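Local coordinates for protein histidinol dehydrogenase (Elizabethkingia anophelis NUHP1, PDB 6AN0) that probably catalyses the two successive NAD-dependent oxidations that turn L-histidinol into L-histidine, the last step of histidine biosynthesis, and binds zinc, at residues T11-P16 and T277-L282; N252-A257 and E290-Q295; T40-I45 and Q225-F230; G191-I196 and N217-A222. One frame throughout, in Å; residues are numbered along the deposited sequence.

Interaction 1. Residues T11-P16 and T277-L282; sequences TYINPP and TDENIL
Leu282 and Glu279, on the first turn of helix 279-293, meet Thr11 and Ile13 of strand 10-13, so a helix in a beta-alpha-beta crossover packs against the edge strand of a parallel sheet. No hydrogen bond joins the two segments; they meet by van der Waals packing. Leu282 CD2 is the main probe. It stands 3.8 Å from Thr11 CG2 and 4.1 Å from Ile13 CD1, bridging two residues that point to the same side of the strand while Tyr12 between them points away. The first torsion of Leu282 sets its CG trans to the backbone N (chi1 -178°), which carries the methyl toward the strand. Ile13 CD1 also lies 3.8 Å from Glu279 OE1 and 4.0 Å from Glu279 CD, the isoleucine branch running at about a right angle to the extended glutamate chain. This second half of the contact is exposed, whereas Leu282 is buried.

Further out, Tyr12 and Asn14 are tied by backbone hydrogen bonds to strand 310-313, and Leu282 also touches Val313 of that strand as well as Leu274 and Thr276 of strand 271-276. The leucine therefore spans three neighbouring strands, while the helix that bears it lies on the connection between the latter two. Asp278 is the N-cap of this helix, and the first turn after it carries Glu279 and Leu282. The capping bond is nearly straight: Ile281 N donates to Asp278 OD1 at 2.9 Å with an N-H...O angle of 166°.

Interaction 2. Residues N252-A257 and E290-Q295; sequences NPEFVA and ENQLTQ
Gln292 reaches across from helix 279-293 and donates its NE2 to Glu254 O, a backbone carbonyl of helix 253-264, at 3.2 Å. The bond is well formed on both sides: it is 163° at the hydrogen, approaches on a lone pair in the carbonyl plane, and leaves the glutamine within its own amide plane. The conformation explains the reach. Gln292 CG sits beside the backbone N, and beyond it the chain is stretched (chi2 -178°), so the amide is projected over the gap. The same NE2 also bonds to Gln288 OE1, one turn earlier, and two acceptors thus fix the rotation of the amide. Two aliphatic groups of the facing helix pack against this nitrogen, Glu254 CG at 3.6 Å and Ala257 CB at 3.7 Å. Glu254 has its CG trans to the backbone N (chi1 -175°) and an extended chain that passes Gln292 at about a right angle; the carboxylate and amide planes are also steeply inclined to each other.

Helix 253-264 is capped by Asn252, whose OD1 accepts from Phe255 N at 3.3 Å, while its ND2 lies 3.5 Å above the centre of the Phe255 ring. One side-chain amide thereby meets both backbone and ring of the same residue.

Among its neighbours, the contact joins two helices that follow the adjacent parallel strands 242-247 and 271-276, with Ala257 also touching Gln288 and Val289. Val429 of the second subunit packs on Glu254, and His425 of that subunit packs on Gln292.

Interaction 3. Residues T40-I45 and Q225-F230; sequences TVFEDI and QIAQNF
Phe42 of helix 35-48 points its ring at Ile226, Ala227 and Phe230, an interhelical contact between an N-terminal helix and the C-terminal part of helix 218-227 in the Rossmann-like domain built on the mixed sheet, one of two such domains in this family. Three neighbours define how the ring is presented. Its CD1 is 3.9 Å from Phe230 CE2, which lies near the plane of the Phe42 ring, at its edge. Its CE1 is 3.9 Å from Ile226 CG2, which comes in obliquely, and 4.2 Å from Ala227 CB. The two ring planes are steeply inclined, about 76° apart, so the rings do not stack in parallel; Phe42 CD1 lies oblique to the Phe230 ring. Phe42 CG lies trans to its carbonyl carbon (chi1 -77°), swinging the ring off the helix toward its partners.

On the facing side, Ile226 and Phe230 stand four residues apart. Bonds of the i to i+3 kind, from Asn229 N to Ile226 O and from Phe230 N to Ala227 O, both 2.9 Å, accompany the turn on which Phe230 lies beside Ile226. Phe201 of helix 192-201 completes an aromatic cluster, meeting both Phe42 and Phe230 edge-to-face. The Phe42 side chain is about 7 Å from that of Gln194, a predicted NAD-binding residue. The contact also reaches the main chain: Ala227 N lies 3.9 Å from Phe42 CE1, in the plane of the ring.

Interaction 4. Residues G191-I196 and N217-A222; sequences GGIQAI and NQYVTA. With EDO (1,2-ethanediol), chain E.
Gly192 and Val220 bring the starts of two helices unusually close: Gly192 CA is 5.3 Å from Val220 CA and 3.8 Å from Val220 CG2. The positive phi of Gly192 (67°), a value that favours glycine, occurs where the chain leaves strand 186-189 for helix 192-201. The setting is a Rossmann-like parallel core with crossover helices, in which helix 192-201 and helix 218-227 run nearly side by side, their short axes 8.4 Å apart at a signed crossing angle of -26°.

Beyond the glycine the packing is branched aliphatic. Ile193 lays its CG1 3.6 Å from Tyr219 O and also against Tyr219 CB. With chi1 at -59°, Ile193 CG1 is trans to the carbonyl carbon and beside the backbone N, which turns it to Tyr219. One turn on, Ile196 CG1 meets Val220 CG1 at 4.2 Å, the two side chains at about a right angle. Val220 thus presents one methyl to the glycine and the other to the isoleucine. Tyr132, which bonds through OH to Gly192 N and touches Val220, ties both helix starts to strand 117-132.

Gln194, Asn217 and Tyr132 are predicted NAD-binding residues, so the contact probably forms part of the cofactor site's framework. Asn217 is also the N-cap, its OD1 taking Val220 N at 3.0 Å. Its backbone O accepts from both Thr221 N and Thr221 OG1, and that same OG1 receives a hydrogen bond of 2.9 Å from O2 of 1,2-ethanediol, probably a crystallisation additive.

The four contacts form two pairs. Interactions 1 and 2, with centres 18 Å apart, share helix 279-293, one using its first turn against the edge strand of the parallel sheet, the other its last turns against helix 253-264. Interactions 3 and 4, 10 Å apart, share helix 218-227 beside the mixed sheet and touch, Val41 CB lying 3.6 Å from Ile193 CG2. Centres of different pairs are 35 to 47 Å apart. Along the chain, 3 and 4 fall between the segments of 1, with 4 within 3; 2 follows both, and its segments alternate with those of 1. Strand 10-13 thus joins much later strands. Gln194 and Asn217, predicted NAD-binding residues, lie in interaction 4.

Interaction 1. Residues T11-P16 and T277-L282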
loop_
_atom_site.group_PDB
_atom_site.type_symbol
_atom_site.label_atom_id
_atom_site.label_comp_id
_atom_site.label_asym_id
_atom_site.label_seq_id
_atom_site.Cartn_x
_atom_site.Cartn_y
_atom_site.Cartn_z
ATOM N N THR A 11 7.712 29.341 -21.126
ATOM C CA THR A 11 6.451 29.034 -21.788
ATOM C C THR A 11 6.666 28.271 -23.088
ATOM O O THR A 11 7.689 28.420 -23.765
ATOM C CB THR A 11 5.644 30.298 -22.083
ATOM O OG1 THR A 11 6.429 31.191 -22.875
ATOM C CG2 THR A 11 5.253 30.982 -20.800
ATOM N N TYR A 12 5.659 27.470 -23.438
ATOM C CA TYR A 12 5.670 26.634 -24.635
ATOM C C TYR A 12 4.304 26.742 -25.297
ATOM O O TYR A 12 3.288 26.437 -24.665
ATOM C CB TYR A 12 5.987 25.179 -24.278
ATOM C CG TYR A 12 7.222 25.008 -23.420
ATOM C CD1 TYR A 12 8.466 24.754 -23.997
ATOM C CD2 TYR A 12 7.149 25.109 -22.040
ATOM C CE1 TYR A 12 9.598 24.600 -23.212
ATOM C CE2 TYR A 12 8.273 24.958 -21.249
ATOM C CZ TYR A 12 9.493 24.702 -21.838
ATOM O OH TYR A 12 10.605 24.552 -21.043
ATOM N N ILE A 13 4.272 27.173 -26.558
ATOM C CA ILE A 13 3.020 27.462 -27.255
ATOM C C ILE A 13 2.750 26.342 -28.251
ATOM O O ILE A 13 3.419 26.248 -29.289
ATOM C CB ILE A 13 3.060 28.821 -27.969
ATOM C CG1 ILE A 13 3.530 29.923 -27.016
ATOM C CG2 ILE A 13 1.689 29.149 -28.531
ATOM C CD1 ILE A 13 2.652 30.087 -25.773
ATOM N N ASN A 14 1.741 25.525 -27.960
ATOM C CA ASN A 14 1.352 24.396 -28.799
ATOM C C ASN A 14 2.532 23.465 -29.106
ATOM O O ASN A 14 2.875 23.253 -30.268
ATOM C CB ASN A 14 0.706 24.871 -30.094
ATOM C CG ASN A 14 -0.466 25.809 -29.865
ATOM O OD1 ASN A 14 -0.446 26.955 -30.317
ATOM N ND2 ASN A 14 -1.496 25.330 -29.171
ATOM N N PRO A 15 3.164 22.884 -28.082
ATOM C CA PRO A 15 4.247 21.945 -28.350
ATOM C C PRO A 15 3.706 20.677 -28.993
ATOM O O PRO A 15 2.579 20.248 -28.696
ATOM C CB PRO A 15 4.827 21.663 -26.953
ATOM C CG PRO A 15 3.685 21.882 -26.027
ATOM C CD PRO A 15 2.859 22.984 -26.639
ATOM N N PRO A 16 4.468 20.056 -29.887
ATOM C CA PRO A 16 4.018 18.795 -30.485
ATOM C C PRO A 16 3.989 17.677 -29.454
ATOM O O PRO A 16 4.595 17.762 -28.383
ATOM C CB PRO A 16 5.064 18.521 -31.568
ATOM C CG PRO A 16 6.291 19.224 -31.079
ATOM C CD PRO A 16 5.796 20.462 -30.376
ATOM N N THR A 277 -5.890 26.973 -22.454
ATOM C CA THR A 277 -6.404 26.780 -23.805
ATOM C C THR A 277 -6.213 27.991 -24.712
ATOM O O THR A 277 -6.535 27.895 -25.900
ATOM C CB THR A 277 -7.894 26.398 -23.801
ATOM O OG1 THR A 277 -8.659 27.378 -23.084
ATOM C CG2 THR A 277 -8.091 25.023 -23.179
ATOM N N ASP A 278 -5.723 29.127 -24.212
ATOM C CA ASP A 278 -5.269 30.151 -25.147
ATOM C C ASP A 278 -4.186 31.008 -24.502
ATOM O O ASP A 278 -4.012 31.030 -23.280
ATOM C CB ASP A 278 -6.440 30.993 -25.727
ATOM C CG ASP A 278 -6.969 32.095 -24.795
ATOM O OD1 ASP A 278 -6.242 32.641 -23.937
ATOM O OD2 ASP A 278 -8.157 32.451 -24.968
ATOM N N GLU A 279 -3.463 31.718 -25.366
ATOM C CA GLU A 279 -2.270 32.440 -24.955
ATOM C C GLU A 279 -2.603 33.649 -24.091
ATOM O O GLU A 279 -1.792 34.045 -23.245
ATOM C CB GLU A 279 -1.498 32.861 -26.205
ATOM C CG GLU A 279 -0.044 33.201 -25.985
ATOM C CD GLU A 279 0.707 33.283 -27.297
ATOM O OE1 GLU A 279 1.936 33.506 -27.278
ATOM O OE2 GLU A 279 0.056 33.113 -28.350
ATOM N N ASN A 280 -3.778 34.252 -24.293
ATOM C CA ASN A 280 -4.149 35.431 -23.514
ATOM C C ASN A 280 -4.320 35.095 -22.035
ATOM O O ASN A 280 -3.934 35.888 -21.164
ATOM C CB ASN A 280 -5.425 36.048 -24.081
ATOM C CG ASN A 280 -5.802 37.335 -23.385
ATOM O OD1 ASN A 280 -6.817 37.406 -22.692
ATOM N ND2 ASN A 280 -4.977 38.364 -23.557
ATOM N N ILE A 281 -4.896 33.930 -21.732
ATOM C CA ILE A 281 -4.986 33.482 -20.344
ATOM C C ILE A 281 -3.595 33.291 -19.758
ATOM O O ILE A 281 -3.332 33.658 -18.605
ATOM C CB ILE A 281 -5.804 32.179 -20.252
ATOM C CG1 ILE A 281 -7.214 32.388 -20.808
ATOM C CG2 ILE A 281 -5.840 31.669 -18.810
ATOM C CD1 ILE A 281 -7.750 31.169 -21.522
ATOM N N LEU A 282 -2.695 32.677 -20.528
ATOM C CA LEU A 282 -1.323 32.493 -20.066
ATOM C C LEU A 282 -0.652 33.834 -19.783
ATOM O O LEU A 282 -0.056 34.028 -18.717
ATOM C CB LEU A 282 -0.531 31.696 -21.102
ATOM C CG LEU A 282 0.918 31.395 -20.717
ATOM C CD1 LEU A 282 0.998 30.517 -19.461
ATOM C CD2 LEU A 282 1.641 30.746 -21.881
#

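Interaction 2. Residues N252-A257 and E290-Q295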
loop_
_atom_site.group_PDB
_atom_site.type_symbol
_atom_site.label_atom_id
_atom_site.label_comp_id
_atom_site.label_asym_id
_atom_site.label_seq_id
_atom_site.Cartn_x
_atom_site.Cartn_y
_atom_site.Cartn_z
ATOM N N ASN A 252 -9.941 32.754 -13.550
ATOM C CA ASN A 252 -9.580 34.078 -13.069
ATOM C C ASN A 252 -8.064 34.150 -12.976
ATOM O O ASN A 252 -7.477 33.489 -12.107
ATOM C CB ASN A 252 -10.219 34.354 -11.706
ATOM C CG ASN A 252 -9.955 35.766 -11.202
ATOM O OD1 ASN A 252 -8.827 36.253 -11.235
ATOM N ND2 ASN A 252 -11.002 36.424 -10.713
ATOM N N PRO A 253 -7.389 34.915 -13.840
ATOM C CA PRO A 253 -5.916 34.932 -13.798
ATOM C C PRO A 253 -5.341 35.340 -12.450
ATOM O O PRO A 253 -4.272 34.836 -12.074
ATOM C CB PRO A 253 -5.550 35.927 -14.910
ATOM C CG PRO A 253 -6.684 35.802 -15.876
ATOM C CD PRO A 253 -7.914 35.619 -15.020
ATOM N N GLU A 254 -6.006 36.232 -11.703
ATOM C CA GLU A 254 -5.517 36.556 -10.364
ATOM C C GLU A 254 -5.554 35.334 -9.458
ATOM O O GLU A 254 -4.624 35.107 -8.676
ATOM C CB GLU A 254 -6.329 37.686 -9.733
ATOM C CG GLU A 254 -5.747 38.119 -8.377
ATOM C CD GLU A 254 -6.620 39.108 -7.634
ATOM O OE1 GLU A 254 -7.863 38.992 -7.705
ATOM O OE2 GLU A 254 -6.058 40.001 -6.974
ATOM N N PHE A 255 -6.630 34.542 -9.544
ATOM C CA PHE A 255 -6.741 33.337 -8.721
ATOM C C PHE A 255 -5.692 32.308 -9.124
ATOM O O PHE A 255 -5.042 31.695 -8.268
ATOM C CB PHE A 255 -8.132 32.704 -8.850
ATOM C CG PHE A 255 -9.271 33.531 -8.314
ATOM C CD1 PHE A 255 -9.085 34.809 -7.808
ATOM C CD2 PHE A 255 -10.565 33.003 -8.332
ATOM C CE1 PHE A 255 -10.152 35.538 -7.335
ATOM C CE2 PHE A 255 -11.636 33.731 -7.861
ATOM C CZ PHE A 255 -11.434 35.005 -7.365
ATOM N N VAL A 256 -5.536 32.085 -10.433
ATOM C CA VAL A 256 -4.598 31.071 -10.912
ATOM C C VAL A 256 -3.171 31.423 -10.500
ATOM O O VAL A 256 -2.416 30.563 -10.028
ATOM C CB VAL A 256 -4.726 30.904 -12.440
ATOM C CG1 VAL A 256 -3.603 30.026 -12.981
ATOM C CG2 VAL A 256 -6.093 30.301 -12.803
ATOM N N ALA A 257 -2.779 32.687 -10.668
ATOM C CA ALA A 257 -1.444 33.099 -10.241
ATOM C C ALA A 257 -1.228 32.851 -8.750
ATOM O O ALA A 257 -0.168 32.356 -8.338
ATOM C CB ALA A 257 -1.227 34.573 -10.569
ATOM N N GLU A 290 3.998 37.709 -11.763
ATOM C CA GLU A 290 5.094 38.647 -11.554
ATOM C C GLU A 290 4.727 39.687 -10.503
ATOM O O GLU A 290 5.527 39.988 -9.609
ATOM C CB GLU A 290 5.470 39.332 -12.874
ATOM C CG GLU A 290 6.127 38.409 -13.894
ATOM C CD GLU A 290 7.248 37.568 -13.294
ATOM O OE1 GLU A 290 7.153 36.323 -13.343
ATOM O OE2 GLU A 290 8.218 38.151 -12.765
ATOM N N ASN A 291 3.516 40.250 -10.601
ATOM C CA ASN A 291 3.098 41.282 -9.655
ATOM C C ASN A 291 2.937 40.721 -8.247
ATOM O O ASN A 291 3.396 41.334 -7.276
ATOM C CB ASN A 291 1.800 41.932 -10.122
ATOM C CG ASN A 291 2.007 42.845 -11.306
ATOM O OD1 ASN A 291 3.137 43.225 -11.617
ATOM N ND2 ASN A 291 0.916 43.211 -11.970
ATOM N N GLN A 292 2.294 39.560 -8.115
ATOM C CA GLN A 292 2.095 38.974 -6.793
ATOM C C GLN A 292 3.400 38.490 -6.178
ATOM O O GLN A 292 3.561 38.545 -4.955
ATOM C CB GLN A 292 1.096 37.814 -6.864
ATOM C CG GLN A 292 -0.319 38.246 -7.189
ATOM C CD GLN A 292 -1.283 37.078 -7.193
ATOM O OE1 GLN A 292 -1.135 36.146 -6.405
ATOM N NE2 GLN A 292 -2.271 37.119 -8.084
ATOM N N LEU A 293 4.338 38.012 -7.002
ATOM C CA LEU A 293 5.604 37.510 -6.478
ATOM C C LEU A 293 6.331 38.570 -5.658
ATOM O O LEU A 293 6.952 38.252 -4.637
ATOM C CB LEU A 293 6.488 37.025 -7.628
ATOM C CG LEU A 293 7.866 36.471 -7.258
ATOM C CD1 LEU A 293 7.723 35.291 -6.315
ATOM C CD2 LEU A 293 8.623 36.068 -8.503
ATOM N N THR A 294 6.254 39.837 -6.079
ATOM C CA THR A 294 6.962 40.906 -5.382
ATOM C C THR A 294 6.533 41.042 -3.926
ATOM O O THR A 294 7.288 41.592 -3.118
ATOM C CB THR A 294 6.754 42.250 -6.096
ATOM O OG1 THR A 294 5.358 42.574 -6.122
ATOM C CG2 THR A 294 7.280 42.200 -7.521
ATOM N N GLN A 295 5.350 40.555 -3.571
ATOM C CA GLN A 295 4.813 40.736 -2.232
ATOM C C GLN A 295 5.060 39.543 -1.312
ATOM O O GLN A 295 4.658 39.591 -0.146
ATOM C CB GLN A 295 3.310 41.025 -2.318
ATOM C CG GLN A 295 2.972 42.187 -3.245
ATOM C CD GLN A 295 3.623 43.494 -2.812
ATOM O OE1 GLN A 295 3.411 43.965 -1.697
ATOM N NE2 GLN A 295 4.420 44.082 -3.698
#

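Interaction 3. Residues T40-I45 and Q225-F230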
loop_
_atom_site.group_PDB
_atom_site.type_symbol
_atom_site.label_atom_id
_atom_site.label_comp_id
_atom_site.label_asym_id
_atom_site.label_seq_id
_atom_site.Cartn_x
_atom_site.Cartn_y
_atom_site.Cartn_z
ATOM N N THR A 40 24.271 2.833 9.227
ATOM C CA THR A 40 25.096 3.124 10.400
ATOM C C THR A 40 24.252 3.682 11.546
ATOM O O THR A 40 24.411 3.266 12.700
ATOM C CB THR A 40 26.215 4.096 10.035
ATOM O OG1 THR A 40 27.068 3.487 9.060
ATOM C CG2 THR A 40 27.056 4.455 11.263
ATOM N N VAL A 41 23.355 4.629 11.250
ATOM C CA VAL A 41 22.477 5.152 12.299
ATOM C C VAL A 41 21.591 4.044 12.852
ATOM O O VAL A 41 21.391 3.933 14.070
ATOM C CB VAL A 41 21.626 6.321 11.767
ATOM C CG1 VAL A 41 20.708 6.857 12.879
ATOM C CG2 VAL A 41 22.515 7.430 11.225
ATOM N N PHE A 42 21.030 3.220 11.965
ATOM C CA PHE A 42 20.174 2.121 12.409
ATOM C C PHE A 42 20.931 1.160 13.329
ATOM O O PHE A 42 20.375 0.674 14.323
ATOM C CB PHE A 42 19.603 1.373 11.192
ATOM C CG PHE A 42 18.447 2.088 10.501
ATOM C CD1 PHE A 42 17.744 1.455 9.487
ATOM C CD2 PHE A 42 18.066 3.379 10.867
ATOM C CE1 PHE A 42 16.683 2.093 8.841
ATOM C CE2 PHE A 42 17.005 4.023 10.237
ATOM C CZ PHE A 42 16.301 3.366 9.217
ATOM N N GLU A 43 22.196 0.860 13.005
ATOM C CA GLU A 43 22.996 -0.006 13.870
ATOM C C GLU A 43 23.180 0.617 15.251
ATOM O O GLU A 43 23.073 -0.075 16.273
ATOM C CB GLU A 43 24.355 -0.279 13.220
ATOM N N ASP A 44 23.452 1.928 15.295
ATOM C CA ASP A 44 23.564 2.637 16.566
ATOM C C ASP A 44 22.249 2.605 17.343
ATOM O O ASP A 44 22.250 2.435 18.570
ATOM C CB ASP A 44 24.002 4.082 16.319
ATOM C CG ASP A 44 25.479 4.203 15.947
ATOM O OD1 ASP A 44 26.261 3.287 16.266
ATOM O OD2 ASP A 44 25.860 5.231 15.342
ATOM N N ILE A 45 21.110 2.779 16.657
ATOM C CA ILE A 45 19.820 2.718 17.352
ATOM C C ILE A 45 19.585 1.317 17.901
ATOM O O ILE A 45 19.098 1.144 19.022
ATOM C CB ILE A 45 18.667 3.143 16.414
ATOM C CG1 ILE A 45 18.711 4.645 16.113
ATOM C CG2 ILE A 45 17.284 2.725 16.996
ATOM C CD1 ILE A 45 18.372 5.552 17.306
ATOM N N GLN A 225 12.706 4.460 3.373
ATOM C CA GLN A 225 12.846 3.455 2.322
ATOM C C GLN A 225 13.602 2.233 2.829
ATOM O O GLN A 225 13.193 1.090 2.584
ATOM C CB GLN A 225 13.544 4.059 1.098
ATOM N N ILE A 226 14.695 2.456 3.558
ATOM C CA ILE A 226 15.505 1.346 4.045
ATOM C C ILE A 226 14.828 0.638 5.215
ATOM O O ILE A 226 14.952 -0.590 5.356
ATOM C CB ILE A 226 16.900 1.876 4.406
ATOM C CG1 ILE A 226 17.642 2.226 3.116
ATOM C CG2 ILE A 226 17.681 0.858 5.259
ATOM C CD1 ILE A 226 18.933 2.987 3.321
ATOM N N ALA A 227 14.086 1.383 6.044
ATOM C CA ALA A 227 13.358 0.790 7.165
ATOM C C ALA A 227 12.405 -0.307 6.706
ATOM O O ALA A 227 12.175 -1.273 7.439
ATOM C CB ALA A 227 12.574 1.871 7.917
ATOM N N GLN A 228 11.820 -0.161 5.512
ATOM C CA GLN A 228 10.986 -1.230 4.952
ATOM C C GLN A 228 11.664 -2.594 4.999
ATOM O O GLN A 228 11.003 -3.617 5.205
ATOM C CB GLN A 228 10.627 -0.904 3.514
ATOM C CG GLN A 228 9.488 0.046 3.352
ATOM C CD GLN A 228 9.131 0.221 1.891
ATOM O OE1 GLN A 228 8.026 -0.103 1.467
ATOM N NE2 GLN A 228 10.078 0.736 1.110
ATOM N N ASN A 229 12.981 -2.637 4.788
ATOM C CA ASN A 229 13.677 -3.912 4.748
ATOM C C ASN A 229 13.819 -4.552 6.121
ATOM O O ASN A 229 14.289 -5.691 6.211
ATOM C CB ASN A 229 15.052 -3.716 4.100
ATOM C CG ASN A 229 14.962 -2.968 2.782
ATOM O OD1 ASN A 229 13.941 -3.024 2.090
ATOM N ND2 ASN A 229 16.018 -2.251 2.437
ATOM N N PHE A 230 13.442 -3.852 7.187
ATOM C CA PHE A 230 13.431 -4.425 8.525
ATOM C C PHE A 230 12.013 -4.690 9.022
ATOM O O PHE A 230 11.800 -4.880 10.221
ATOM C CB PHE A 230 14.203 -3.521 9.483
ATOM C CG PHE A 230 15.647 -3.362 9.093
ATOM C CD1 PHE A 230 16.579 -4.317 9.462
ATOM C CD2 PHE A 230 16.060 -2.290 8.319
ATOM C CE1 PHE A 230 17.909 -4.192 9.084
ATOM C CE2 PHE A 230 17.388 -2.152 7.938
ATOM C CZ PHE A 230 18.314 -3.109 8.321
#

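Interaction 4. Residues G191-I196 and N217-A222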
loop_
_atom_site.group_PDB
_atom_site.type_symbol
_atom_site.label_atom_id
_atom_site.label_comp_id
_atom_site.label_asym_id
_atom_site.label_seq_id
_atom_site.Cartn_x
_atom_site.Cartn_y
_atom_site.Cartn_z
ATOM N N GLY A 191 14.406 13.703 15.581
ATOM C CA GLY A 191 14.271 13.968 14.164
ATOM C C GLY A 191 15.156 13.058 13.334
ATOM O O GLY A 191 15.920 12.245 13.859
ATOM N N GLY A 192 15.033 13.222 12.017
ATOM C CA GLY A 192 16.003 12.677 11.076
ATOM C C GLY A 192 16.023 11.156 11.015
ATOM O O GLY A 192 15.046 10.473 11.323
ATOM N N ILE A 193 17.177 10.629 10.578
ATOM C CA ILE A 193 17.325 9.180 10.444
ATOM C C ILE A 193 17.114 8.497 11.791
ATOM O O ILE A 193 16.482 7.434 11.871
ATOM C CB ILE A 193 18.702 8.821 9.848
ATOM C CG1 ILE A 193 18.903 9.455 8.467
ATOM C CG2 ILE A 193 18.840 7.298 9.717
ATOM C CD1 ILE A 193 20.388 9.347 7.977
ATOM N N GLN A 194 17.640 9.093 12.870
ATOM C CA GLN A 194 17.558 8.446 14.175
ATOM C C GLN A 194 16.119 8.322 14.665
ATOM O O GLN A 194 15.775 7.320 15.304
ATOM C CB GLN A 194 18.442 9.181 15.204
ATOM C CG GLN A 194 18.126 10.691 15.447
ATOM C CD GLN A 194 18.823 11.634 14.457
ATOM O OE1 GLN A 194 19.329 11.207 13.419
ATOM N NE2 GLN A 194 18.842 12.928 14.781
ATOM N N ALA A 195 15.252 9.294 14.352
ATOM C CA ALA A 195 13.841 9.152 14.700
ATOM C C ALA A 195 13.198 7.998 13.939
ATOM O O ALA A 195 12.453 7.199 14.522
ATOM C CB ALA A 195 13.077 10.452 14.429
ATOM N N ILE A 196 13.461 7.905 12.631
ATOM C CA ILE A 196 12.914 6.795 11.845
ATOM C C ILE A 196 13.423 5.465 12.391
ATOM O O ILE A 196 12.672 4.482 12.480
ATOM C CB ILE A 196 13.272 6.969 10.351
ATOM C CG1 ILE A 196 12.676 8.264 9.787
ATOM C CG2 ILE A 196 12.824 5.754 9.535
ATOM C CD1 ILE A 196 11.167 8.414 10.055
ATOM N N ASN A 217 12.953 15.297 4.737
ATOM C CA ASN A 217 14.027 15.629 3.804
ATOM C C ASN A 217 14.628 14.357 3.189
ATOM O O ASN A 217 14.134 13.240 3.377
ATOM C CB ASN A 217 15.078 16.499 4.499
ATOM C CG ASN A 217 15.764 15.797 5.666
ATOM O OD1 ASN A 217 15.934 14.579 5.670
ATOM N ND2 ASN A 217 16.185 16.579 6.655
ATOM N N GLN A 218 15.716 14.533 2.429
ATOM C CA GLN A 218 16.355 13.413 1.740
ATOM C C GLN A 218 16.790 12.319 2.710
ATOM O O GLN A 218 16.746 11.133 2.372
ATOM C CB GLN A 218 17.567 13.910 0.941
ATOM C CG GLN A 218 18.581 14.682 1.775
ATOM C CD GLN A 218 19.842 15.024 1.002
ATOM O OE1 GLN A 218 20.382 14.195 0.267
ATOM N NE2 GLN A 218 20.316 16.255 1.165
ATOM N N TYR A 219 17.242 12.696 3.904
ATOM C CA TYR A 219 17.707 11.693 4.860
ATOM C C TYR A 219 16.540 10.921 5.455
ATOM O O TYR A 219 16.620 9.702 5.634
ATOM C CB TYR A 219 18.520 12.355 5.966
ATOM C CG TYR A 219 19.720 13.074 5.415
ATOM C CD1 TYR A 219 20.862 12.373 5.052
ATOM C CD2 TYR A 219 19.702 14.447 5.226
ATOM C CE1 TYR A 219 21.957 13.025 4.520
ATOM C CE2 TYR A 219 20.797 15.109 4.695
ATOM C CZ TYR A 219 21.917 14.391 4.343
ATOM O OH TYR A 219 23.016 15.038 3.819
ATOM N N VAL A 220 15.459 11.622 5.798
ATOM C CA VAL A 220 14.276 10.944 6.319
ATOM C C VAL A 220 13.692 10.026 5.254
ATOM O O VAL A 220 13.287 8.888 5.539
ATOM C CB VAL A 220 13.247 11.983 6.811
ATOM C CG1 VAL A 220 11.885 11.322 7.074
ATOM C CG2 VAL A 220 13.771 12.693 8.056
ATOM N N THR A 221 13.683 10.494 4.003
ATOM C CA THR A 221 13.129 9.707 2.907
ATOM C C THR A 221 13.905 8.408 2.711
ATOM O O THR A 221 13.312 7.333 2.555
ATOM C CB THR A 221 13.131 10.548 1.620
ATOM O OG1 THR A 221 12.246 11.666 1.777
ATOM C CG2 THR A 221 12.670 9.717 0.421
ATOM N N ALA A 222 15.241 8.494 2.702
ATOM C CA ALA A 222 16.059 7.294 2.544
ATOM C C ALA A 222 15.891 6.363 3.738
ATOM O O ALA A 222 15.856 5.135 3.583
ATOM C CB ALA A 222 17.531 7.678 2.354
HETATM C C1 EDO E . 12.825 15.031 -2.073
HETATM O O1 EDO E . 14.107 15.474 -1.602
HETATM C C2 EDO E . 11.967 14.630 -0.881
HETATM O O2 EDO E . 12.802 13.992 0.092
#